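Local coordinates for staphylococcal nuclease domain-containing protein 1 (Drosophila melanogaster, PDB 2WAC) that cleaves both RNA and DNA as an endonuclease, associates with the RNA-induced silencing complex, and binds symmetrically dimethylated arginines of peptides through its Tudor domain, at residues V9-I12 against F18-Q21; S27-L32 against Y85-N90; Q61-N66 against T96-A101; L118-L123 against D197-A202; N149-V154 against L160-D165. All blocks are in the same frame, centred on the assembly; numbering follows the deposited sequence.

Contact 1: residues V9-I12 against F18-Q21; sequences VTEI and FFAQ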
# COMPACT_ATOMS: atom_id res chain seq x y z
N VAL A 9 4.87 4.52 -4.59
CA VAL A 9 4.33 3.31 -3.97
C VAL A 9 5.33 2.75 -2.97
O VAL A 9 6.46 2.40 -3.33
CB VAL A 9 3.91 2.24 -5.02
CG1 VAL A 9 3.38 0.99 -4.33
CG2 VAL A 9 2.86 2.81 -5.97
N THR A 10 4.92 2.67 -1.70
CA THR A 10 5.82 2.34 -0.60
C THR A 10 5.64 0.93 -0.03
O THR A 10 6.57 0.38 0.57
CB THR A 10 5.75 3.39 0.53
OG1 THR A 10 4.40 3.55 0.97
CG2 THR A 10 6.29 4.73 0.05
N GLU A 11 4.46 0.35 -0.22
CA GLU A 11 4.16 -0.99 0.27
C GLU A 11 3.13 -1.69 -0.62
O GLU A 11 2.14 -1.08 -1.03
CB GLU A 11 3.66 -0.94 1.72
CG GLU A 11 3.36 -2.30 2.37
CD GLU A 11 4.61 -3.10 2.75
OE1 GLU A 11 5.73 -2.55 2.69
OE2 GLU A 11 4.46 -4.29 3.11
N ILE A 12 3.38 -2.97 -0.90
CA ILE A 12 2.41 -3.80 -1.63
C ILE A 12 2.07 -5.03 -0.79
O ILE A 12 2.95 -5.68 -0.24
CB ILE A 12 2.94 -4.22 -3.03
CG1 ILE A 12 3.23 -2.97 -3.88
CG2 ILE A 12 1.94 -5.12 -3.76
CD1 ILE A 12 4.34 -3.16 -4.89
N PHE A 18 -2.11 -1.59 -2.19
CA PHE A 18 -0.82 -0.93 -2.07
C PHE A 18 -0.95 0.37 -1.28
O PHE A 18 -2.03 0.97 -1.24
CB PHE A 18 -0.20 -0.66 -3.46
CG PHE A 18 -1.03 0.24 -4.33
CD1 PHE A 18 -2.02 -0.29 -5.16
CD2 PHE A 18 -0.83 1.62 -4.33
CE1 PHE A 18 -2.80 0.54 -5.97
CE2 PHE A 18 -1.61 2.46 -5.13
CZ PHE A 18 -2.59 1.91 -5.95
N PHE A 19 0.14 0.78 -0.65
CA PHE A 19 0.21 2.07 0.02
C PHE A 19 1.03 3.03 -0.81
O PHE A 19 2.08 2.67 -1.35
CB PHE A 19 0.82 1.93 1.41
CG PHE A 19 -0.08 1.27 2.42
CD1 PHE A 19 -0.27 -0.11 2.41
CD2 PHE A 19 -0.71 2.02 3.40
CE1 PHE A 19 -1.10 -0.72 3.34
CE2 PHE A 19 -1.54 1.42 4.34
CZ PHE A 19 -1.73 0.04 4.31
N ALA A 20 0.54 4.26 -0.92
CA ALA A 20 1.23 5.30 -1.69
C ALA A 20 1.40 6.58 -0.87
O ALA A 20 0.51 6.97 -0.12
CB ALA A 20 0.48 5.59 -2.98
N GLN A 21 2.56 7.21 -1.03
CA GLN A 21 2.82 8.54 -0.47
C GLN A 21 2.67 9.59 -1.56
O GLN A 21 3.02 9.35 -2.71
CB GLN A 21 4.25 8.63 0.08
CG GLN A 21 4.52 7.81 1.34
CD GLN A 21 6.01 7.72 1.67
OE1 GLN A 21 6.86 8.05 0.84
NE2 GLN A 21 6.32 7.25 2.87
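Val9-Ile12 and Phe18-Gln21 run antiparallel, their axes 4.6 Å apart at closest approach, as the two arms of a beta hairpin interrupted by a classic bulge: Thr10 and Glu11 both lie opposite Phe19. Thr10 N donates to Phe19 O, and Phe19 N closes the pair on Glu11 O at 2.8 Å. The extra residue shifts the register by one, so Val9 and Ile12 share one face of the sheet with Phe18 and Ala20. There the beta-branched Val9 lays CG1 against Phe18 CB at 4.0 Å, the two side chains crossing at about a right angle, and Ile12 CG1, further along the same strand, also approaches that CB. The Phe18 ring extends onward to Leu118 and Leu163 in the hydrophobic core, while Ile12 packs on helix 127-141. On the other face, Glu11 offers its aliphatic CB to Phe19 CB at 4.0 Å and its carboxylate leads away. The bulge also sets Thr10 beside Gln21. With OG1 between the backbone N and the carbonyl carbon (chi1 55°), the threonine hydroxyl bonds to Tyr88 O; Gln21 NE2 is held by Asp87 O, and the Thr10 methyl CG2 rests on Gln21 CD at 3.4 Å.

Contact 2: residues S27-L32 against Y85-N90; sequences SKLESL and YIDYGN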
# COMPACT_ATOMS: atom_id res chain seq x y z
N SER A 27 8.67 16.25 1.84
CA SER A 27 9.40 17.10 2.79
C SER A 27 8.74 17.15 4.17
O SER A 27 9.43 17.28 5.18
CB SER A 27 9.55 18.52 2.22
OG SER A 27 8.29 19.14 2.05
N LYS A 28 7.41 17.05 4.19
CA LYS A 28 6.65 17.02 5.43
C LYS A 28 7.00 15.81 6.31
O LYS A 28 7.21 15.95 7.51
CB LYS A 28 5.14 17.05 5.14
CG LYS A 28 4.53 18.45 5.04
CD LYS A 28 4.36 19.09 6.42
CE LYS A 28 3.46 20.31 6.34
NZ LYS A 28 3.26 20.91 7.69
N LEU A 29 7.05 14.63 5.69
CA LEU A 29 7.41 13.40 6.38
C LEU A 29 8.87 13.39 6.82
O LEU A 29 9.20 12.98 7.94
CB LEU A 29 7.10 12.17 5.51
CG LEU A 29 7.54 10.79 6.04
CD1 LEU A 29 6.82 10.43 7.33
CD2 LEU A 29 7.34 9.72 4.98
N GLU A 30 9.74 13.83 5.91
CA GLU A 30 11.18 13.94 6.16
C GLU A 30 11.47 14.76 7.42
O GLU A 30 12.29 14.37 8.25
CB GLU A 30 11.86 14.57 4.93
CG GLU A 30 13.24 15.16 5.16
CD GLU A 30 13.60 16.20 4.12
OE1 GLU A 30 13.75 15.85 2.93
OE2 GLU A 30 13.74 17.39 4.50
N SER A 31 10.77 15.88 7.56
CA SER A 31 10.89 16.77 8.72
C SER A 31 10.37 16.12 10.00
O SER A 31 11.01 16.23 11.05
CB SER A 31 10.17 18.09 8.45
OG SER A 31 10.17 18.93 9.59
N LEU A 32 9.22 15.46 9.91
CA LEU A 32 8.61 14.76 11.05
C LEU A 32 9.52 13.65 11.58
O LEU A 32 9.71 13.53 12.79
CB LEU A 32 7.23 14.18 10.65
CG LEU A 32 6.25 13.68 11.72
CD1 LEU A 32 4.82 13.70 11.18
CD2 LEU A 32 6.59 12.29 12.22
N TYR A 85 2.58 0.73 10.39
CA TYR A 85 3.41 1.93 10.26
C TYR A 85 2.75 2.89 9.27
O TYR A 85 2.88 2.75 8.06
CB TYR A 85 4.84 1.56 9.86
CG TYR A 85 5.54 0.76 10.94
CD1 TYR A 85 6.07 1.39 12.06
CD2 TYR A 85 5.62 -0.63 10.87
CE1 TYR A 85 6.70 0.67 13.08
CE2 TYR A 85 6.24 -1.37 11.88
CZ TYR A 85 6.78 -0.71 12.98
OH TYR A 85 7.39 -1.43 13.98
N ILE A 86 2.03 3.86 9.84
CA ILE A 86 1.05 4.68 9.10
C ILE A 86 1.61 5.58 8.01
O ILE A 86 0.87 6.03 7.13
CB ILE A 86 0.15 5.52 10.07
CG1 ILE A 86 1.00 6.42 10.98
CG2 ILE A 86 -0.78 4.61 10.88
CD1 ILE A 86 0.28 7.65 11.50
N ASP A 87 2.91 5.85 8.06
CA ASP A 87 3.53 6.72 7.07
C ASP A 87 4.19 5.95 5.92
O ASP A 87 4.70 6.57 4.98
CB ASP A 87 4.53 7.66 7.76
CG ASP A 87 3.86 8.60 8.75
OD1 ASP A 87 2.73 9.07 8.47
OD2 ASP A 87 4.46 8.89 9.81
N TYR A 88 4.14 4.62 6.00
CA TYR A 88 4.80 3.75 5.02
C TYR A 88 3.91 2.61 4.50
O TYR A 88 3.91 2.32 3.30
CB TYR A 88 6.11 3.19 5.59
CG TYR A 88 7.09 4.28 5.94
CD1 TYR A 88 7.98 4.78 4.99
CD2 TYR A 88 7.11 4.83 7.22
CE1 TYR A 88 8.87 5.80 5.30
CE2 TYR A 88 8.00 5.85 7.55
CZ TYR A 88 8.88 6.32 6.59
OH TYR A 88 9.75 7.33 6.91
N GLY A 89 3.18 1.96 5.40
CA GLY A 89 2.22 0.94 5.00
C GLY A 89 2.51 -0.49 5.44
O GLY A 89 1.63 -1.35 5.35
N ASN A 90 3.73 -0.75 5.90
CA ASN A 90 4.05 -2.08 6.42
C ASN A 90 3.49 -2.31 7.82
O ASN A 90 3.26 -1.37 8.58
CB ASN A 90 5.56 -2.37 6.37
CG ASN A 90 6.38 -1.36 7.16
OD1 ASN A 90 6.19 -0.15 7.03
ND2 ASN A 90 7.31 -1.86 7.96
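Leu29, on helix 26-42, reaches across to the turn between strands 80-85 and 91-95 and divides its two methyls between Asp87 and Tyr88. It buries the most surface here, followed by Asp87 and then Tyr88. With CG anti to the backbone N (chi1 174°), the leucine points its fork at the turn. CD1 comes to 3.6 Å from Asp87 CB and also lies alongside the carboxylate, 3.8 Å from OD2. The other branch, CD2, approaches the far end of the tyrosine, 4.1 Å from Tyr88 CZ and 3.9 Å from Tyr88 OH, the two side chains running oblique to each other. A branched aliphatic residue suits this place because it can fill the angle between an acidic side chain and a phenol without asking for a polar partner.

Within the turn, Tyr85 O accepts from both Tyr88 N and Gly89 N, and Gly89 adopts a positive phi (114°) at which a side chain would press on the preceding carbonyl. The carboxylate of Asp87 is engaged by a salt bridge from Arg70 and by Tyr112 N. With only an alanine in place of Leu29, a gap is likely to open beside Asp87 CB and the Tyr88 phenol, and the helix would lose most of its packing on this turn. The turn lies in the Tudor domain, within the region involved in dimethylarginine binding, and its Tyr85 ring meets that of Phe62. Since the leucine gives only van der Waals contact, the chemistry implies that the helix covers the turn while the fixing of Asp87 is left to its charged and backbone partners.

Contact 3: residues Q61-N66 against T96-A101; sequences QFTLDN and TNRLAA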
# COMPACT_ATOMS: atom_id res chain seq x y z
N GLN A 61 9.21 1.25 17.89
CA GLN A 61 10.59 1.02 17.49
C GLN A 61 10.67 -0.19 16.56
O GLN A 61 10.62 -1.34 17.01
CB GLN A 61 11.48 0.83 18.72
CG GLN A 61 12.97 1.07 18.46
CD GLN A 61 13.85 0.68 19.65
OE1 GLN A 61 13.45 -0.10 20.51
NE2 GLN A 61 15.06 1.22 19.69
N PHE A 62 10.76 0.09 15.26
CA PHE A 62 10.83 -0.91 14.19
C PHE A 62 11.95 -1.91 14.47
O PHE A 62 13.07 -1.52 14.79
CB PHE A 62 11.05 -0.18 12.85
CG PHE A 62 10.87 -1.03 11.62
CD1 PHE A 62 10.06 -2.16 11.61
CD2 PHE A 62 11.50 -0.66 10.43
CE1 PHE A 62 9.90 -2.93 10.46
CE2 PHE A 62 11.34 -1.42 9.26
CZ PHE A 62 10.54 -2.56 9.28
N THR A 63 11.63 -3.20 14.37
CA THR A 63 12.60 -4.26 14.68
C THR A 63 13.76 -4.32 13.68
O THR A 63 14.82 -4.86 14.00
CB THR A 63 11.96 -5.67 14.79
OG1 THR A 63 11.32 -6.01 13.55
CG2 THR A 63 10.95 -5.71 15.91
N LEU A 64 13.56 -3.77 12.49
CA LEU A 64 14.59 -3.80 11.45
C LEU A 64 15.77 -2.86 11.73
O LEU A 64 16.93 -3.28 11.63
CB LEU A 64 13.99 -3.48 10.07
CG LEU A 64 15.00 -3.45 8.91
CD1 LEU A 64 15.38 -4.87 8.52
CD2 LEU A 64 14.44 -2.70 7.71
N ASP A 65 15.48 -1.61 12.09
CA ASP A 65 16.52 -0.59 12.20
C ASP A 65 16.66 0.03 13.60
O ASP A 65 17.55 0.86 13.83
CB ASP A 65 16.31 0.51 11.14
CG ASP A 65 14.98 1.25 11.29
OD1 ASP A 65 14.13 0.86 12.13
OD2 ASP A 65 14.78 2.25 10.56
N ASN A 66 15.79 -0.38 14.52
CA ASN A 66 15.70 0.19 15.87
C ASN A 66 15.39 1.70 15.91
O ASN A 66 15.72 2.38 16.88
CB ASN A 66 16.94 -0.15 16.73
CG ASN A 66 16.96 -1.60 17.17
OD1 ASN A 66 15.96 -2.31 17.10
ND2 ASN A 66 18.12 -2.06 17.63
N THR A 96 5.16 -5.25 23.18
CA THR A 96 4.63 -3.95 23.62
C THR A 96 5.66 -3.08 24.34
O THR A 96 5.47 -1.87 24.46
CB THR A 96 3.38 -4.11 24.51
OG1 THR A 96 3.70 -4.93 25.64
CG2 THR A 96 2.24 -4.76 23.74
N ASN A 97 6.75 -3.70 24.81
CA ASN A 97 7.85 -2.93 25.40
C ASN A 97 8.65 -2.11 24.38
O ASN A 97 9.53 -1.33 24.75
CB ASN A 97 8.76 -3.79 26.31
CG ASN A 97 9.46 -4.92 25.57
OD1 ASN A 97 9.84 -4.79 24.41
ND2 ASN A 97 9.66 -6.03 26.27
N ARG A 98 8.33 -2.28 23.09
CA ARG A 98 8.90 -1.47 22.02
C ARG A 98 7.90 -0.40 21.53
O ARG A 98 8.08 0.20 20.47
CB ARG A 98 9.36 -2.35 20.86
CG ARG A 98 10.61 -3.16 21.16
CD ARG A 98 11.00 -4.06 20.01
NE ARG A 98 11.60 -3.32 18.90
CZ ARG A 98 12.91 -3.14 18.72
NH1 ARG A 98 13.78 -3.63 19.59
NH2 ARG A 98 13.34 -2.45 17.68
N LEU A 99 6.86 -0.20 22.33
CA LEU A 99 5.87 0.84 22.07
C LEU A 99 5.93 1.91 23.14
O LEU A 99 6.17 1.61 24.31
CB LEU A 99 4.46 0.25 22.00
CG LEU A 99 4.20 -0.94 21.06
CD1 LEU A 99 2.77 -1.43 21.19
CD2 LEU A 99 4.51 -0.59 19.61
N ALA A 100 5.72 3.16 22.74
CA ALA A 100 5.66 4.28 23.66
C ALA A 100 4.53 5.21 23.26
O ALA A 100 4.04 5.16 22.13
CB ALA A 100 6.99 5.02 23.69
N ALA A 101 4.10 6.06 24.20
CA ALA A 101 3.13 7.10 23.90
C ALA A 101 3.74 8.06 22.90
O ALA A 101 4.87 8.53 23.07
CB ALA A 101 2.71 7.83 25.17
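Arg98 drives its guanidinium into the loop 61-66 and binds three of its oxygens. NE and NH2 both close on Gln61 O, at 2.9 Å for NE and 3.0 Å for NH2, a side-on grip on one atom in which both nitrogens come from the same face of the carbonyl plane. NE is tilted from that plane, whereas NH2 stands well above it. The straightest of the guanidinium bonds runs from NH2 to Asn66 OD1, 2.7 Å long with 169° at the hydrogen and close to the guanidinium plane. A weak bond from NH2 to Phe62 O adds to these. The backbone contributes Gln61 N to Arg98 O, nearly linear and almost in line with the carbonyl.

Around this polar core the side chains are layered. The Gln61 amide lies over one guanidinium face, OE1 above its centre and the planes 19° apart, while Gln61 NE2 bonds to Asn66 O and steadies the loop. Thr63 sets its methyl CG2 3.9 Å from Arg98 NE and gives its hydroxyl to Glu92. A bend at chi3 (74°) turns the long arginine chain back to the loop, a reach and a planar set of donors that suit the residue to its place. A leucine in place of Arg98 would probably leave Gln61 O and Asn66 OD1 without these donors and the loop freer to move. Arg98, just ahead of strand 99-101, thus ties that end of the strand to the loop after strand 57-61 in the Tudor beta-barrel, a loop mostly within the region involved in dimethylarginine binding.

Contact 4: residues L118-L123 against D197-A202; sequences LALVAL and DQYKAA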
# COMPACT_ATOMS: atom_id res chain seq x y z
N LEU A 118 -5.75 -2.02 -6.24
CA LEU A 118 -5.42 -1.92 -7.66
C LEU A 118 -6.68 -2.23 -8.47
O LEU A 118 -7.22 -3.33 -8.39
CB LEU A 118 -4.26 -2.84 -8.05
CG LEU A 118 -3.63 -2.66 -9.44
CD1 LEU A 118 -2.96 -1.30 -9.60
CD2 LEU A 118 -2.64 -3.78 -9.72
N ALA A 119 -7.14 -1.23 -9.22
CA ALA A 119 -8.46 -1.27 -9.85
C ALA A 119 -8.66 -2.44 -10.82
O ALA A 119 -7.85 -2.65 -11.73
CB ALA A 119 -8.75 0.05 -10.56
N LEU A 120 -9.73 -3.20 -10.57
CA LEU A 120 -10.23 -4.24 -11.49
C LEU A 120 -9.30 -5.45 -11.72
O LEU A 120 -9.46 -6.18 -12.70
CB LEU A 120 -10.65 -3.63 -12.84
CG LEU A 120 -11.58 -2.41 -12.89
CD1 LEU A 120 -11.77 -1.99 -14.33
CD2 LEU A 120 -12.93 -2.67 -12.23
N VAL A 121 -8.35 -5.65 -10.81
CA VAL A 121 -7.40 -6.76 -10.92
C VAL A 121 -7.74 -7.85 -9.91
O VAL A 121 -7.92 -7.58 -8.73
CB VAL A 121 -5.94 -6.25 -10.73
CG1 VAL A 121 -4.99 -7.40 -10.42
CG2 VAL A 121 -5.46 -5.50 -11.97
N ALA A 122 -7.84 -9.09 -10.40
CA ALA A 122 -8.01 -10.25 -9.53
C ALA A 122 -6.81 -11.18 -9.67
O ALA A 122 -6.36 -11.45 -10.79
CB ALA A 122 -9.30 -10.99 -9.87
N LEU A 123 -6.29 -11.66 -8.54
CA LEU A 123 -5.18 -12.61 -8.55
C LEU A 123 -5.59 -13.94 -9.19
O LEU A 123 -6.75 -14.33 -9.10
CB LEU A 123 -4.66 -12.86 -7.12
CG LEU A 123 -3.69 -11.87 -6.48
CD1 LEU A 123 -3.43 -12.29 -5.05
CD2 LEU A 123 -2.37 -11.77 -7.25
N ASP A 197 -14.54 -2.94 -19.69
CA ASP A 197 -14.49 -3.47 -21.06
C ASP A 197 -13.06 -3.55 -21.58
O ASP A 197 -12.67 -4.55 -22.19
CB ASP A 197 -15.34 -2.60 -22.00
CG ASP A 197 -16.84 -2.76 -21.76
OD1 ASP A 197 -17.25 -3.71 -21.07
OD2 ASP A 197 -17.60 -1.92 -22.28
N GLN A 198 -12.27 -2.51 -21.33
CA GLN A 198 -10.88 -2.46 -21.78
C GLN A 198 -10.01 -3.55 -21.13
O GLN A 198 -9.24 -4.21 -21.83
CB GLN A 198 -10.30 -1.05 -21.56
CG GLN A 198 -10.76 -0.05 -22.63
CD GLN A 198 -10.57 1.41 -22.23
OE1 GLN A 198 -10.17 1.73 -21.11
NE2 GLN A 198 -10.88 2.31 -23.16
N TYR A 199 -10.17 -3.74 -19.83
CA TYR A 199 -9.47 -4.80 -19.09
C TYR A 199 -9.89 -6.21 -19.55
O TYR A 199 -9.06 -7.12 -19.60
CB TYR A 199 -9.68 -4.64 -17.58
CG TYR A 199 -8.76 -3.64 -16.88
CD1 TYR A 199 -8.12 -3.97 -15.69
CD2 TYR A 199 -8.55 -2.36 -17.41
CE1 TYR A 199 -7.28 -3.07 -15.05
CE2 TYR A 199 -7.72 -1.45 -16.77
CZ TYR A 199 -7.09 -1.81 -15.59
OH TYR A 199 -6.26 -0.92 -14.94
N LYS A 200 -11.18 -6.36 -19.87
CA LYS A 200 -11.70 -7.61 -20.44
C LYS A 200 -11.05 -7.97 -21.78
O LYS A 200 -10.68 -9.12 -22.00
CB LYS A 200 -13.22 -7.52 -20.62
CG LYS A 200 -14.01 -7.64 -19.33
CD LYS A 200 -14.17 -9.10 -18.94
CE LYS A 200 -13.72 -9.31 -17.50
NZ LYS A 200 -13.39 -10.75 -17.26
N ALA A 201 -10.92 -6.97 -22.65
CA ALA A 201 -10.27 -7.14 -23.95
C ALA A 201 -8.79 -7.50 -23.81
O ALA A 201 -8.27 -8.32 -24.58
CB ALA A 201 -10.43 -5.87 -24.79
N ALA A 202 -8.11 -6.89 -22.84
CA ALA A 202 -6.72 -7.20 -22.53
C ALA A 202 -6.56 -8.66 -22.09
O ALA A 202 -5.65 -9.36 -22.53
CB ALA A 202 -6.17 -6.26 -21.47
O HOH W 1 -5.43 -1.27 -12.37
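Tyr199 leans from helix 193-208 onto the Leu118-Val121 turn, a type II beta turn, and is the helix residue that touches it. Its CB leaves the helix toward the turn, and with CG anti to the carbonyl carbon (chi1 -82°) the ring is swung alongside Leu120. CD1 is the first ring atom to touch, 3.8 Å from Leu120 CB. The next ring atom, CE1, comes 3.4 Å from Ala119 O, and the methyl CG2 of Val121 lies near the ring plane at 4.3 Å from CE1. Over one face sits Leu120 CD1, 4.2 Å above the plane and offset toward the rim, so CB makes the closer touch and the methyl lies more loosely above.

At the tip the phenol oxygen does not bond to the turn directly. A water bridges the gap, donating to Tyr199 OH at 2.7 Å and to Ala119 O at 2.9 Å; it lies in the plane of the ring. The hydroxyl is also hydrogen-bonded to Asp171. Tyrosine suits the site because a flat apolar ring can pack on the leucine while the hydroxyl at its end answers the water and an acid. Leu120 holds the third position of the turn with a positive phi (65°), and its CB points toward the helix.

Leu120 also packs on Leu195 and Val196 of the same helix, and Tyr199 touches Lys174 of helix 172-178. The turn joins strand 113-118 to the short strand 121-122, which pairs with strand 183-184, and helix 193-208 packs against this junction.

Contact 5: residues N149-V154 against L160-D165; sequences NVELKV and LATLRD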
# COMPACT_ATOMS: atom_id res chain seq x y z
N ASN A 149 -4.77 7.54 -10.15
CA ASN A 149 -6.14 8.03 -10.30
C ASN A 149 -7.10 7.17 -9.50
O ASN A 149 -7.11 5.95 -9.64
CB ASN A 149 -6.56 8.06 -11.78
CG ASN A 149 -7.93 8.69 -11.98
OD1 ASN A 149 -8.18 9.82 -11.55
ND2 ASN A 149 -8.82 7.97 -12.65
N VAL A 150 -7.91 7.81 -8.66
CA VAL A 150 -8.95 7.10 -7.91
C VAL A 150 -10.13 6.86 -8.84
O VAL A 150 -10.72 7.80 -9.38
CB VAL A 150 -9.38 7.88 -6.64
CG1 VAL A 150 -10.54 7.18 -5.93
CG2 VAL A 150 -8.21 8.05 -5.68
N GLU A 151 -10.47 5.59 -9.03
CA GLU A 151 -11.53 5.20 -9.97
C GLU A 151 -12.89 5.05 -9.29
O GLU A 151 -13.93 5.35 -9.89
CB GLU A 151 -11.17 3.89 -10.68
CG GLU A 151 -9.84 3.90 -11.42
CD GLU A 151 -9.83 4.80 -12.65
OE1 GLU A 151 -10.91 5.16 -13.16
OE2 GLU A 151 -8.72 5.14 -13.13
N LEU A 152 -12.88 4.58 -8.05
CA LEU A 152 -14.10 4.41 -7.27
C LEU A 152 -13.82 4.52 -5.78
O LEU A 152 -12.91 3.86 -5.26
CB LEU A 152 -14.76 3.05 -7.57
CG LEU A 152 -16.17 2.82 -7.02
CD1 LEU A 152 -17.21 3.60 -7.82
CD2 LEU A 152 -16.51 1.34 -7.01
N LYS A 153 -14.60 5.35 -5.10
CA LYS A 153 -14.58 5.41 -3.64
C LYS A 153 -15.37 4.23 -3.09
O LYS A 153 -16.47 3.93 -3.56
CB LYS A 153 -15.20 6.72 -3.15
CG LYS A 153 -14.45 7.98 -3.55
CD LYS A 153 -15.27 9.22 -3.21
CE LYS A 153 -14.59 10.49 -3.70
NZ LYS A 153 -13.36 10.81 -2.91
N VAL A 154 -14.79 3.57 -2.09
CA VAL A 154 -15.44 2.44 -1.42
C VAL A 154 -15.55 2.77 0.07
O VAL A 154 -14.56 3.10 0.71
CB VAL A 154 -14.65 1.12 -1.60
CG1 VAL A 154 -15.42 -0.05 -0.99
CG2 VAL A 154 -14.37 0.85 -3.07
N LEU A 160 -10.61 2.14 -5.04
CA LEU A 160 -10.05 1.59 -6.28
C LEU A 160 -9.23 2.66 -7.01
O LEU A 160 -9.70 3.78 -7.22
CB LEU A 160 -11.16 1.07 -7.20
CG LEU A 160 -11.65 -0.38 -7.10
CD1 LEU A 160 -12.13 -0.75 -5.70
CD2 LEU A 160 -12.75 -0.64 -8.12
N ALA A 161 -8.00 2.30 -7.39
CA ALA A 161 -7.10 3.23 -8.07
C ALA A 161 -6.32 2.58 -9.20
O ALA A 161 -5.90 1.43 -9.09
CB ALA A 161 -6.15 3.88 -7.06
N THR A 162 -6.13 3.32 -10.29
CA THR A 162 -5.18 2.91 -11.32
C THR A 162 -3.83 3.58 -11.09
O THR A 162 -3.76 4.64 -10.46
CB THR A 162 -5.67 3.24 -12.76
OG1 THR A 162 -6.03 4.62 -12.85
CG2 THR A 162 -6.87 2.37 -13.13
N LEU A 163 -2.78 2.95 -11.59
CA LEU A 163 -1.43 3.50 -11.54
C LEU A 163 -0.86 3.56 -12.95
O LEU A 163 -1.00 2.62 -13.73
CB LEU A 163 -0.51 2.67 -10.63
CG LEU A 163 -0.84 2.59 -9.14
CD1 LEU A 163 0.17 1.69 -8.43
CD2 LEU A 163 -0.87 3.98 -8.49
N ARG A 164 -0.21 4.68 -13.26
CA ARG A 164 0.25 4.97 -14.61
C ARG A 164 1.72 5.40 -14.59
O ARG A 164 2.14 6.12 -13.69
CB ARG A 164 -0.61 6.08 -15.21
CG ARG A 164 -0.46 6.28 -16.70
CD ARG A 164 -1.52 7.24 -17.25
NE ARG A 164 -1.11 8.64 -17.15
CZ ARG A 164 -1.66 9.63 -17.86
NH1 ARG A 164 -2.64 9.38 -18.72
NH2 ARG A 164 -1.22 10.88 -17.71
N ASP A 165 2.49 4.96 -15.59
CA ASP A 165 3.85 5.46 -15.77
C ASP A 165 3.78 6.89 -16.31
O ASP A 165 3.08 7.15 -17.28
CB ASP A 165 4.66 4.56 -16.72
CG ASP A 165 6.12 4.98 -16.81
OD1 ASP A 165 6.44 5.90 -17.59
OD2 ASP A 165 6.95 4.37 -16.11
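Glu151 and Thr162 meet at about a right angle across the hairpin, the carboxylate turned back over its neighbour strand. The glutamate chain bends at chi2 (-69°), which brings OE2 to Thr162 OG1 at 2.8 Å; the threonine hydroxyl donates to the anti lone pair of OE2. Asn149 ND2 reaches the same oxygen from above the carboxylate plane at 2.9 Å, with the oxygen near the amide plane of Asn149, so two donors grip one atom. An amide and a hydroxyl suit these places because each offers a donor to the carboxylate, and Glu151 CG packs on Thr162 CG2 at 3.8 Å.

Toward the turn, Leu160 stands beside Leu152, CB to CB at 4.1 Å, and its CD1 meets Val154 CG2 obliquely at 3.8 Å. On the other face small Ala161 pairs with Val150. Leu195 of helix 193-208 touches both Glu151 and Thr162, so the pair lies against that helix. In the backbone, Glu151 N donates to Leu160 O at 2.7 Å, and the longer Leu152 N bond to the same oxygen is weak. Both residues thus face Leu160, the mark of a classic bulge in the antiparallel hairpin of the staphylococcal nuclease-like domain.

How the contacts relate
Contacts 1 and 5 lie in one five-strand sheet, their centres 13 Å apart, where strands 5-12 and 145-152 are neighbours and Phe18 and Val9 pack on Leu163. Contact 4 adjoins contact 5 through Ala119 N and Ala161 O, and its two segments bracket contact 5 along the chain. Contacts 2 and 3 interleave in sequence and touch where Phe62 meets Tyr85 and Asn90, at the Tudor end. Contact 1 reaches contact 2 through Thr10 and Gln21, so the N-terminal hairpin links the two ends. Contacts 3 and 4, about 40 Å apart between centres, mark opposite sides of this elongated C-terminal fragment of the protein, which couples the dimethylarginine-binding Tudor barrel to the fifth staphylococcal nuclease-like domain.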